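Local coordinates for WlaRA, TDP-fucose-3,4-ketoisomerase (Campylobacter jejuni subsp. jejuni 81116, PDB 5TPV), which is a small, beta-rich protein of the WxcM-like family in the cupin clan and binds thymidine-5'-diphosphate, at residues Glu66-Asp71 / Lys75-Leu80. Numbering follows the deposited sequence.
Sequences EILIDD and KQKIIL
Lys75 meets Asp70 in a non-hydrogen-bonded antiparallel pair: the base of the lysine chain, CB, lies 3.7 Å from Asp70 OD1, a carbon-to-oxygen contact and not a charge pair, and the chain leads its NZ away, 6.6 Å from Asp70 OD1. Asp70 OD2 is hydrogen-bonded to Gly72 N in the turn and to Tyr123 OH at the start of helix 123-136. Gln76 pairs with Ile69 through two backbone bonds, Ile69 N to Gln76 O and Gln76 N to Ile69 O, each 2.8 Å, the second more bent, at 143°. Their side chains run alongside each other in the same direction, Gln76 CB 3.9 Å from Ile69 CG1. At Lys77 the chain stretches out fully and slants across Glu66, its CD 3.5 Å from Glu66 OE1; NZ stops 4.8 Å from that oxygen, so no salt bridge forms, although the opposite charges probably attract. The Glu66 carboxylate is engaged by Tyr98 OH and Asn99 ND2. Ile78 closes a second doubly bonded pair, with the bond from Ile67 N to Ile78 O nearly straight at 172°. With Ile67 CG1 anti to the backbone N (chi1 177°), CG2 falls between that N and the carbonyl carbon and from there meets Ile78 CB at 3.8 Å; Ile78 CD1 touches Ile69 CD1. Ile79 then packs CG1 against Glu66 CG at 3.8 Å. This antiparallel hairpin forms one margin of a cupin-type sheet: 75-80 is its outermost strand within the chain, 65-70 pairs onward with 94-98, and Ile67, Ile69, Ile78 and Leu80 face strand 85-89 of the other sheet.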
# COMPACT_ATOMS: atom_id res chain seq x y z
N GLU B 66 7.10 3.25 16.91
CA GLU B 66 7.76 2.14 17.59
C GLU B 66 6.76 1.01 17.61
O GLU B 66 5.57 1.18 17.84
CB GLU B 66 8.14 2.53 19.03
CG GLU B 66 9.29 1.74 19.61
CD GLU B 66 9.70 2.21 21.00
OE1 GLU B 66 9.84 1.35 21.90
OE2 GLU B 66 9.84 3.44 21.20
N ILE B 67 7.26 -0.19 17.38
CA ILE B 67 6.44 -1.37 17.55
C ILE B 67 7.02 -2.37 18.54
O ILE B 67 8.23 -2.68 18.52
CB ILE B 67 6.19 -2.04 16.21
CG1 ILE B 67 5.40 -3.32 16.38
CG2 ILE B 67 7.48 -2.37 15.51
CD1 ILE B 67 4.70 -3.74 15.13
N LEU B 68 6.16 -2.93 19.39
CA LEU B 68 6.55 -4.04 20.28
C LEU B 68 5.87 -5.26 19.72
O LEU B 68 4.68 -5.19 19.42
CB LEU B 68 6.17 -3.78 21.72
CG LEU B 68 6.11 -4.91 22.75
CD1 LEU B 68 5.76 -4.28 24.11
CD2 LEU B 68 4.99 -5.92 22.41
N ILE B 69 6.66 -6.32 19.53
CA ILE B 69 6.15 -7.62 19.12
C ILE B 69 6.49 -8.67 20.20
O ILE B 69 7.52 -8.55 20.89
CB ILE B 69 6.69 -8.14 17.78
CG1 ILE B 69 8.22 -8.10 17.74
CG2 ILE B 69 6.14 -7.34 16.62
CD1 ILE B 69 8.78 -8.63 16.45
N ASP B 70 5.65 -9.70 20.28
CA ASP B 70 5.66 -10.64 21.41
C ASP B 70 5.25 -12.01 20.94
O ASP B 70 4.19 -12.18 20.32
CB ASP B 70 4.69 -10.14 22.50
CG ASP B 70 4.82 -10.93 23.82
OD1 ASP B 70 5.11 -10.27 24.82
OD2 ASP B 70 4.69 -12.17 23.84
N ASP B 71 6.14 -12.98 21.15
CA ASP B 71 5.84 -14.38 20.78
C ASP B 71 5.20 -15.22 21.91
O ASP B 71 5.05 -16.41 21.73
CB ASP B 71 7.04 -15.11 20.14
CG ASP B 71 8.19 -15.40 21.12
OD1 ASP B 71 9.16 -16.10 20.70
OD2 ASP B 71 8.17 -14.94 22.29
N LYS B 75 9.66 -10.58 24.04
CA LYS B 75 9.21 -9.42 23.33
C LYS B 75 10.38 -8.61 22.80
O LYS B 75 11.51 -8.69 23.29
CB LYS B 75 8.32 -8.60 24.27
CG LYS B 75 9.09 -7.91 25.38
CD LYS B 75 8.12 -7.20 26.34
CE LYS B 75 8.83 -6.06 27.09
NZ LYS B 75 8.47 -5.99 28.53
N GLN B 76 10.08 -7.78 21.82
CA GLN B 76 11.10 -7.08 21.07
C GLN B 76 10.48 -5.74 20.63
O GLN B 76 9.33 -5.72 20.20
CB GLN B 76 11.53 -7.98 19.88
CG GLN B 76 12.57 -7.38 18.95
CD GLN B 76 13.86 -7.02 19.68
OE1 GLN B 76 13.94 -5.98 20.30
NE2 GLN B 76 14.85 -7.87 19.62
N LYS B 77 11.23 -4.65 20.80
CA LYS B 77 10.84 -3.31 20.33
C LYS B 77 11.71 -2.86 19.15
O LYS B 77 12.92 -3.04 19.14
CB LYS B 77 10.94 -2.27 21.44
CG LYS B 77 10.04 -2.60 22.62
CD LYS B 77 10.22 -1.62 23.78
CE LYS B 77 9.27 -1.97 24.90
NZ LYS B 77 9.41 -1.05 26.06
N ILE B 78 11.04 -2.29 18.15
CA ILE B 78 11.65 -1.86 16.90
C ILE B 78 11.12 -0.48 16.53
O ILE B 78 9.92 -0.21 16.66
CB ILE B 78 11.28 -2.85 15.78
CG1 ILE B 78 11.98 -4.19 16.06
CG2 ILE B 78 11.64 -2.34 14.39
CD1 ILE B 78 11.14 -5.39 15.73
N ILE B 79 12.04 0.37 16.06
CA ILE B 79 11.64 1.66 15.53
C ILE B 79 11.48 1.60 14.01
O ILE B 79 12.33 1.07 13.33
CB ILE B 79 12.53 2.80 16.06
CG1 ILE B 79 12.19 3.02 17.55
CG2 ILE B 79 12.28 4.10 15.31
CD1 ILE B 79 13.19 3.85 18.33
N LEU B 80 10.35 2.08 13.50
CA LEU B 80 10.13 2.25 12.07
C LEU B 80 10.21 3.74 11.78
O LEU B 80 9.47 4.52 12.36
CB LEU B 80 8.76 1.70 11.67
CG LEU B 80 8.65 0.16 11.82
CD1 LEU B 80 7.26 -0.33 11.50
CD2 LEU B 80 9.64 -0.56 10.91